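Local coordinates for sensor protein (Vibrio cholerae, PDB 3BY9) that forms the extracytoplasmic sensor domain of the membrane histidine kinase DctB, binds C4-dicarboxylates such as succinate, and probably controls histidine phosphorylation by the kinase part, at residues H12-L16 and I252-S256; I37-L43 and I58-L63; A72-Y76 and D93-I97. One frame throughout, in Å; residues are numbered along the deposited sequence.

In the fold
Interaction 1 sits in one subdomain and interactions 2 and 3 share the other, on the opposite side of the chain's centre. Helix 5-27 packs in interaction 1 on strand 250-257 of the four-stranded sheet, joining the two ends of the chain, so that interactions 2 and 3 are nested within the loop it closes. The centre of interaction 1 lies about 41 Å from that of interaction 2 and about 34 Å from that of interaction 3. The latter two come in series, about 14 Å apart between centres, and touch, as when Leu63 of helix 53-70 packs on Thr75 of strand 74-79. Ligand recognition and the chain termini therefore belong to different subdomains.

Interaction 1: residues H12-L16 and I252-S256; sequences HQSQL and IRVLS
The segment 12-16 is one turn of regular helix, closed by Leu16 N to His12 O at 2.8 Å, and 252-256 is an extended strand. Their axes come within 8.9 Å and their directions differ by 140°, so the helix runs obliquely antiparallel to the strand: Leu16 lies near the start of the strand segment and His12 farther along it. The closest CA pair is His12 and Val254, at 6.7 Å. Ile252 points toward the helix, and its CG2 meets CD2 of Leu16 (m, t) at 4.0 Å. Arg253 points away; its guanidinium bonds on the other face of the sheet, with NE to Thr169 OG1 and NH2 to Leu219 O. Val254 (p) is the centre of the contact. Its CG1 lies over one face of the His12 imidazole, 3.6 Å from the ring centroid and 17° off the normal, a CH-pi contact allowed by the m rotamer of His12. The same CG1 touches Leu16 CG at 3.9 Å, and Val254 CG2 approaches Gln15 OE1 at 3.9 Å, though the hydrogen bond of that oxygen is to Ser164 OG. Leu255 points away from the helix, and its side chain touches Trp226 and Tyr238. Ser256 points toward the helix again and touches Leu8, one turn before His12. Backbone bonds tie the strand to 165-169 on one side and 238-245 on the other, so the helix covers one face of an antiparallel sheet at an inner strand, consistent with the long N-terminal helix and PAS-like subdomains of DctB-type sensors.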
loop_
_atom_site.group_PDB
_atom_site.type_symbol
_atom_site.label_atom_id
_atom_site.label_comp_id
_atom_site.label_asym_id
_atom_site.label_seq_id
_atom_site.Cartn_x
_atom_site.Cartn_y
_atom_site.Cartn_z
ATOM N N HIS A 12 2.263 -22.376 10.145
ATOM C CA HIS A 12 1.739 -21.225 9.410
ATOM C C HIS A 12 1.365 -20.124 10.402
ATOM O O HIS A 12 1.572 -18.933 10.135
ATOM C CB HIS A 12 0.464 -21.597 8.684
ATOM C CG HIS A 12 0.634 -22.144 7.304
ATOM N ND1 HIS A 12 1.855 -22.446 6.707
ATOM C CD2 HIS A 12 -0.314 -22.424 6.381
ATOM C CE1 HIS A 12 1.626 -22.882 5.477
ATOM N NE2 HIS A 12 0.326 -22.870 5.258
ATOM N N GLN A 13 0.728 -20.498 11.517
ATOM C CA GLN A 13 0.331 -19.485 12.495
ATOM C C GLN A 13 1.543 -18.726 13.018
ATOM O O GLN A 13 1.486 -17.520 13.231
ATOM C CB GLN A 13 -0.452 -20.110 13.665
ATOM C CG GLN A 13 -1.890 -20.501 13.283
ATOM C CD GLN A 13 -2.678 -19.303 12.785
ATOM O OE1 GLN A 13 -2.832 -18.326 13.511
ATOM N NE2 GLN A 13 -3.169 -19.364 11.552
ATOM N N SER A 14 2.657 -19.428 13.215
ATOM C CA SER A 14 3.857 -18.765 13.699
ATOM C C SER A 14 4.464 -17.873 12.616
ATOM O O SER A 14 4.993 -16.785 12.903
ATOM C CB SER A 14 4.863 -19.808 14.165
ATOM O OG SER A 14 4.419 -20.393 15.380
ATOM N N GLN A 15 4.424 -18.338 11.371
ATOM C CA GLN A 15 4.941 -17.515 10.278
ATOM C C GLN A 15 4.126 -16.252 10.155
ATOM O O GLN A 15 4.696 -15.174 9.947
ATOM C CB GLN A 15 4.875 -18.249 8.952
ATOM C CG GLN A 15 5.817 -19.451 8.896
ATOM C CD GLN A 15 5.692 -20.125 7.545
ATOM O OE1 GLN A 15 6.270 -19.674 6.540
ATOM N NE2 GLN A 15 4.907 -21.166 7.499
ATOM N N LEU A 16 2.798 -16.384 10.261
ATOM C CA LEU A 16 1.942 -15.200 10.139
ATOM C C LEU A 16 2.203 -14.242 11.314
ATOM O O LEU A 16 2.186 -13.001 11.159
ATOM C CB LEU A 16 0.431 -15.601 10.097
ATOM C CG LEU A 16 0.006 -16.355 8.813
ATOM C CD1 LEU A 16 -1.389 -16.984 8.887
ATOM C CD2 LEU A 16 0.072 -15.326 7.649
ATOM N N ILE A 252 -2.967 -10.998 4.940
ATOM C CA ILE A 252 -1.679 -11.668 4.683
ATOM C C ILE A 252 -1.971 -13.165 4.586
ATOM O O ILE A 252 -2.719 -13.710 5.399
ATOM C CB ILE A 252 -0.698 -11.444 5.839
ATOM C CG1 ILE A 252 -0.595 -9.947 6.152
ATOM C CG2 ILE A 252 0.661 -12.039 5.499
ATOM C CD1 ILE A 252 0.139 -9.688 7.435
ATOM N N ARG A 253 -1.375 -13.844 3.601
ATOM C CA ARG A 253 -1.633 -15.270 3.452
ATOM C C ARG A 253 -0.364 -16.009 3.203
ATOM O O ARG A 253 0.477 -15.527 2.431
ATOM C CB ARG A 253 -2.557 -15.467 2.234
ATOM C CG ARG A 253 -3.812 -14.535 2.319
ATOM C CD ARG A 253 -4.761 -14.837 1.152
ATOM N NE ARG A 253 -5.968 -13.991 1.044
ATOM C CZ ARG A 253 -7.169 -14.398 1.456
ATOM N NH1 ARG A 253 -7.304 -15.587 2.054
ATOM N NH2 ARG A 253 -8.245 -13.700 1.134
ATOM N N VAL A 254 -0.212 -17.157 3.861
ATOM C CA VAL A 254 0.986 -17.976 3.638
ATOM C C VAL A 254 0.504 -19.227 2.891
ATOM O O VAL A 254 -0.523 -19.841 3.241
ATOM C CB VAL A 254 1.703 -18.312 4.978
ATOM C CG1 VAL A 254 0.757 -18.928 6.004
ATOM C CG2 VAL A 254 2.857 -19.320 4.722
ATOM N N LEU A 255 1.228 -19.570 1.817
ATOM C CA LEU A 255 0.851 -20.690 0.944
ATOM C C LEU A 255 1.947 -21.738 0.927
ATOM O O LEU A 255 3.109 -21.392 0.723
ATOM C CB LEU A 255 0.707 -20.226 -0.497
ATOM C CG LEU A 255 -0.492 -19.413 -0.951
ATOM C CD1 LEU A 255 -0.457 -18.094 -0.206
ATOM C CD2 LEU A 255 -0.412 -19.130 -2.450
ATOM N N SER A 256 1.574 -22.988 1.186
ATOM C CA SER A 256 2.519 -24.135 1.145
ATOM C C SER A 256 1.973 -25.141 0.148
ATOM O O SER A 256 0.799 -25.503 0.185
ATOM C CB SER A 256 2.618 -24.820 2.531
ATOM O OG SER A 256 3.331 -24.031 3.479
#

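Interaction 2: residues I37-L43 and I58-L63. With CA (calcium ion), chain C.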
loop_
_atom_site.group_PDB
_atom_site.type_symbol
_atom_site.label_atom_id
_atom_site.label_comp_id
_atom_site.label_asym_id
_atom_site.label_seq_id
_atom_site.Cartn_x
_atom_site.Cartn_y
_atom_site.Cartn_z
ATOM N N ILE A 37 5.012 16.395 11.061
ATOM C CA ILE A 37 5.429 17.589 10.345
ATOM C C ILE A 37 4.305 18.452 9.857
ATOM O O ILE A 37 4.549 19.568 9.374
ATOM C CB ILE A 37 6.339 17.265 9.104
ATOM C CG1 ILE A 37 5.588 16.402 8.060
ATOM C CG2 ILE A 37 7.587 16.447 9.563
ATOM C CD1 ILE A 37 6.373 16.209 6.738
ATOM N N SER A 38 3.079 17.978 10.027
ATOM C CA SER A 38 1.934 18.662 9.426
ATOM C C SER A 38 1.778 20.128 9.740
ATOM O O SER A 38 1.437 20.924 8.837
ATOM C CB SER A 38 0.630 17.924 9.778
ATOM O OG SER A 38 0.355 17.978 11.167
ATOM N N LYS A 39 2.021 20.507 10.992
ATOM C CA LYS A 39 1.831 21.936 11.351
ATOM C C LYS A 39 3.138 22.737 11.307
ATOM O O LYS A 39 3.178 23.915 11.687
ATOM C CB LYS A 39 1.221 22.047 12.774
ATOM C CG LYS A 39 -0.281 21.736 12.755
ATOM C CD LYS A 39 -0.971 21.942 14.110
ATOM C CE LYS A 39 -0.841 23.367 14.674
ATOM N NZ LYS A 39 -1.397 24.443 13.788
ATOM N N ASP A 40 4.198 22.103 10.835
ATOM C CA ASP A 40 5.487 22.784 10.801
ATOM C C ASP A 40 5.418 24.048 9.966
ATOM O O ASP A 40 4.784 24.069 8.888
ATOM C CB ASP A 40 6.575 21.864 10.213
ATOM C CG ASP A 40 6.907 20.701 11.140
ATOM O OD1 ASP A 40 6.226 20.576 12.190
ATOM O OD2 ASP A 40 7.859 19.940 10.829
ATOM N N LYS A 41 6.138 25.087 10.413
ATOM C CA LYS A 41 6.108 26.364 9.691
ATOM C C LYS A 41 6.313 26.266 8.167
ATOM O O LYS A 41 5.616 26.913 7.405
ATOM C CB LYS A 41 7.146 27.310 10.307
ATOM C CG LYS A 41 7.275 28.684 9.575
ATOM C CD LYS A 41 8.167 29.620 10.429
ATOM C CE LYS A 41 8.487 30.969 9.697
ATOM N NZ LYS A 41 7.227 31.756 9.532
ATOM N N GLU A 42 7.287 25.461 7.736
ATOM C CA GLU A 42 7.563 25.334 6.313
ATOM C C GLU A 42 6.341 24.882 5.513
ATOM O O GLU A 42 6.134 25.322 4.375
ATOM C CB GLU A 42 8.690 24.319 6.047
ATOM C CG GLU A 42 10.109 24.685 6.643
ATOM C CD GLU A 42 10.320 24.368 8.141
ATOM O OE1 GLU A 42 9.343 24.172 8.886
ATOM O OE2 GLU A 42 11.494 24.361 8.576
ATOM N N LEU A 43 5.556 23.961 6.086
ATOM C CA LEU A 43 4.389 23.460 5.356
ATOM C C LEU A 43 3.250 24.481 5.386
ATOM O O LEU A 43 2.649 24.758 4.350
ATOM C CB LEU A 43 3.888 22.119 5.974
ATOM C CG LEU A 43 4.670 20.873 5.551
ATOM C CD1 LEU A 43 6.142 20.929 6.067
ATOM C CD2 LEU A 43 3.940 19.633 6.165
ATOM N N ILE A 58 12.015 26.853 -0.131
ATOM C CA ILE A 58 12.310 26.479 1.257
ATOM C C ILE A 58 11.570 25.170 1.606
ATOM O O ILE A 58 12.156 24.230 2.201
ATOM C CB ILE A 58 11.841 27.579 2.234
ATOM C CG1 ILE A 58 12.859 28.728 2.217
ATOM C CG2 ILE A 58 11.699 27.010 3.666
ATOM C CD1 ILE A 58 12.294 30.027 2.776
ATOM N N THR A 59 10.289 25.123 1.271
ATOM C CA THR A 59 9.484 23.944 1.640
ATOM C C THR A 59 9.908 22.668 0.922
ATOM O O THR A 59 9.972 21.600 1.528
ATOM C CB THR A 59 8.010 24.260 1.477
ATOM O OG1 THR A 59 7.743 25.456 2.244
ATOM C CG2 THR A 59 7.152 23.098 2.037
ATOM N N ASN A 60 10.233 22.790 -0.360
ATOM C CA ASN A 60 10.720 21.632 -1.111
ATOM C C ASN A 60 11.975 21.047 -0.475
ATOM O O ASN A 60 12.106 19.829 -0.329
ATOM C CB ASN A 60 11.128 22.040 -2.522
ATOM C CG ASN A 60 9.967 22.119 -3.494
ATOM O OD1 ASN A 60 8.897 21.525 -3.308
ATOM N ND2 ASN A 60 10.221 22.811 -4.603
ATOM N N ARG A 61 12.932 21.922 -0.141
ATOM C CA ARG A 61 14.193 21.463 0.446
ATOM C C ARG A 61 13.977 20.854 1.813
ATOM O O ARG A 61 14.640 19.886 2.174
ATOM C CB ARG A 61 15.192 22.628 0.487
ATOM C CG ARG A 61 15.587 22.989 -0.998
ATOM C CD ARG A 61 16.543 24.193 -1.103
ATOM N NE ARG A 61 16.955 24.433 -2.492
ATOM C CZ ARG A 61 17.903 23.755 -3.136
ATOM N NH1 ARG A 61 18.573 22.772 -2.531
ATOM N NH2 ARG A 61 18.180 24.064 -4.401
ATOM N N TYR A 62 12.998 21.392 2.556
ATOM C CA TYR A 62 12.707 20.822 3.888
ATOM C C TYR A 62 12.101 19.431 3.727
ATOM O O TYR A 62 12.513 18.488 4.416
ATOM C CB TYR A 62 11.738 21.746 4.647
ATOM C CG TYR A 62 11.280 21.156 5.959
ATOM C CD1 TYR A 62 12.193 20.834 6.948
ATOM C CD2 TYR A 62 9.918 20.944 6.201
ATOM C CE1 TYR A 62 11.783 20.282 8.194
ATOM C CE2 TYR A 62 9.489 20.414 7.438
ATOM C CZ TYR A 62 10.416 20.078 8.418
ATOM O OH TYR A 62 10.005 19.445 9.580
ATOM N N LEU A 63 11.140 19.277 2.819
ATOM C CA LEU A 63 10.498 17.956 2.658
ATOM C C LEU A 63 11.545 16.949 2.140
ATOM O O LEU A 63 11.510 15.756 2.462
ATOM C CB LEU A 63 9.305 18.038 1.683
ATOM C CG LEU A 63 8.123 18.904 2.214
ATOM C CD1 LEU A 63 7.012 18.966 1.134
ATOM C CD2 LEU A 63 7.594 18.367 3.506
HETATM CA CA CA C . 5.169 19.573 14.017
HETATM O O HOH W 1 2.886 18.896 13.430
HETATM O O HOH W 2 7.496 19.431 14.933
#
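Tyr62 is the main projection of helix 53-70, and the chain from Ile37 to Leu43 receives it along one face, one edge and the tip. With chi1 at t, its ring enters a hollow bounded by Glu42, Leu43, Ile37 and Asp40. Glu42 CB presses on Tyr62 CD2 at 3.6 Å and its OE2 lies over one ring face, while Leu43 CD1 meets Tyr62 CE2 from the edge at 3.7 Å. Tyr62 OH passes Ile37 CG2 at 3.9 Å and donates to Asp40 OD2, a short 2.5 Å hydrogen bond. Asp40 OD1 binds calcium at 2.3 Å, together with Leu36 O and two waters; Lys39 N donates to water 1 at 3.0 Å. Asp40 is the N-cap residue of helix 41-48, but its carboxylate makes no capping bond and goes instead to calcium and Tyr62; the ion sits by the junction of two short helices in the PAS-like subdomain. Deeper down, Leu63 CD2 sits against the notch between Leu43 CD1 (3.9 Å) and Ile37 CD1 (4.1 Å); all three side chains rest on Ile146 of the sheet. Toward the other end, Thr59 OG1 donates to Glu42 O at 2.7 Å, while Ile58 CG2 borders Glu42 CG at 4.1 Å.

Interaction 3: residues A72-Y76 and D93-I97; sequences AADTY and DRSFI
A salt bridge anchors the loop 93-97 to the start of strand 74-79: Arg94 NE donates to Asp74 OD1 at 2.7 Å, and Arg94 NH2 adds a weak bond to the same oxygen at 3.3 Å and a firmer one to Ala73 O at 3.0 Å. The guanidinium, on a p, t, t side chain, meets both acceptors near its plane. Ala73 (-75/-49) and Asp74 (-150/151) form a classic beta bulge opposite Lys149, one of the succinate-binding residues of this PAS-like sensor subdomain. From Asp74 on the strand is extended, and Asp74 and Tyr76 point toward the loop; the closest CA pair is Tyr76 and Phe96, 7.8 Å apart. In the loop, Ser95 OG accepts from Ile97 N at 3.1 Å, an ST turn around Phe96. Phe96 (m) directs its edge at the face of Tyr76 (p) in a T-shaped pair, centroids 4.9 Å apart, planes at 88°, with CE2 to CE2 at 3.6 Å. Tyr76 OH hydrogen-bonds to Tyr106 OH of the succinate site, and Phe96 touches Thr124 there.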
loop_
_atom_site.group_PDB
_atom_site.type_symbol
_atom_site.label_atom_id
_atom_site.label_comp_id
_atom_site.label_asym_id
_atom_site.label_seq_id
_atom_site.Cartn_x
_atom_site.Cartn_y
_atom_site.Cartn_z
ATOM N N ALA A 72 11.886 7.443 3.311
ATOM C CA ALA A 72 10.665 7.155 2.576
ATOM C C ALA A 72 10.873 7.339 1.063
ATOM O O ALA A 72 11.928 7.786 0.602
ATOM C CB ALA A 72 9.526 8.079 3.027
ATOM N N ALA A 73 9.890 6.901 0.290
ATOM C CA ALA A 73 10.012 7.106 -1.151
ATOM C C ALA A 73 9.756 8.561 -1.474
ATOM O O ALA A 73 10.561 9.186 -2.155
ATOM C CB ALA A 73 9.017 6.221 -1.899
ATOM N N ASP A 74 8.664 9.134 -0.956
ATOM C CA ASP A 74 8.344 10.521 -1.278
ATOM C C ASP A 74 7.596 11.159 -0.120
ATOM O O ASP A 74 6.863 10.463 0.572
ATOM C CB ASP A 74 7.388 10.566 -2.495
ATOM C CG ASP A 74 7.932 9.788 -3.688
ATOM O OD1 ASP A 74 8.767 10.346 -4.451
ATOM O OD2 ASP A 74 7.548 8.612 -3.838
ATOM N N THR A 75 7.751 12.472 0.044
ATOM C CA THR A 75 7.025 13.189 1.137
ATOM C C THR A 75 6.563 14.458 0.409
ATOM O O THR A 75 7.390 15.197 -0.099
ATOM C CB THR A 75 7.951 13.538 2.308
ATOM O OG1 THR A 75 8.472 12.319 2.896
ATOM C CG2 THR A 75 7.164 14.313 3.386
ATOM N N TYR A 76 5.239 14.712 0.402
ATOM C CA TYR A 76 4.783 15.809 -0.443
ATOM C C TYR A 76 3.546 16.485 0.131
ATOM O O TYR A 76 2.730 15.854 0.796
ATOM C CB TYR A 76 4.506 15.318 -1.886
ATOM C CG TYR A 76 3.623 14.096 -2.025
ATOM C CD1 TYR A 76 2.339 14.210 -2.569
ATOM C CD2 TYR A 76 4.099 12.800 -1.682
ATOM C CE1 TYR A 76 1.541 13.046 -2.790
ATOM C CE2 TYR A 76 3.309 11.676 -1.894
ATOM C CZ TYR A 76 2.069 11.794 -2.436
ATOM O OH TYR A 76 1.353 10.641 -2.673
ATOM N N ASP A 93 13.151 13.073 -11.672
ATOM C CA ASP A 93 12.381 12.832 -12.884
ATOM C C ASP A 93 10.901 12.603 -12.487
ATOM O O ASP A 93 10.000 13.054 -13.202
ATOM C CB ASP A 93 12.865 11.566 -13.595
ATOM C CG ASP A 93 14.124 11.788 -14.434
ATOM O OD1 ASP A 93 14.735 12.876 -14.391
ATOM O OD2 ASP A 93 14.481 10.810 -15.135
ATOM N N ARG A 94 10.672 11.923 -11.362
ATOM C CA ARG A 94 9.281 11.612 -10.948
ATOM C C ARG A 94 8.571 12.740 -10.216
ATOM O O ARG A 94 7.522 12.501 -9.644
ATOM C CB ARG A 94 9.217 10.353 -10.075
ATOM C CG ARG A 94 9.770 10.503 -8.646
ATOM C CD ARG A 94 9.625 9.181 -7.885
ATOM N NE ARG A 94 10.148 9.190 -6.510
ATOM C CZ ARG A 94 11.402 8.928 -6.160
ATOM N NH1 ARG A 94 12.340 8.638 -7.088
ATOM N NH2 ARG A 94 11.724 8.885 -4.869
ATOM N N SER A 95 9.118 13.946 -10.251
ATOM C CA SER A 95 8.467 15.052 -9.537
ATOM C C SER A 95 6.956 15.054 -9.571
ATOM O O SER A 95 6.341 14.974 -10.636
ATOM C CB SER A 95 8.919 16.405 -10.054
ATOM O OG SER A 95 8.343 17.472 -9.270
ATOM N N PHE A 96 6.371 15.186 -8.376
ATOM C CA PHE A 96 4.928 15.227 -8.262
ATOM C C PHE A 96 4.444 16.666 -8.306
ATOM O O PHE A 96 3.215 16.892 -8.270
ATOM C CB PHE A 96 4.491 14.659 -6.899
ATOM C CG PHE A 96 4.755 13.186 -6.694
ATOM C CD1 PHE A 96 5.321 12.373 -7.687
ATOM C CD2 PHE A 96 4.464 12.615 -5.438
ATOM C CE1 PHE A 96 5.604 11.036 -7.438
ATOM C CE2 PHE A 96 4.745 11.273 -5.166
ATOM C CZ PHE A 96 5.323 10.474 -6.159
ATOM N N ILE A 97 5.352 17.639 -8.390
ATOM C CA ILE A 97 4.924 19.053 -8.349
ATOM C C ILE A 97 3.935 19.386 -9.484
ATOM O O ILE A 97 4.180 19.052 -10.653
ATOM C CB ILE A 97 6.134 20.005 -8.468
ATOM C CG1 ILE A 97 7.116 19.779 -7.310
ATOM C CG2 ILE A 97 5.659 21.479 -8.467
ATOM C CD1 ILE A 97 6.706 20.303 -6.016
#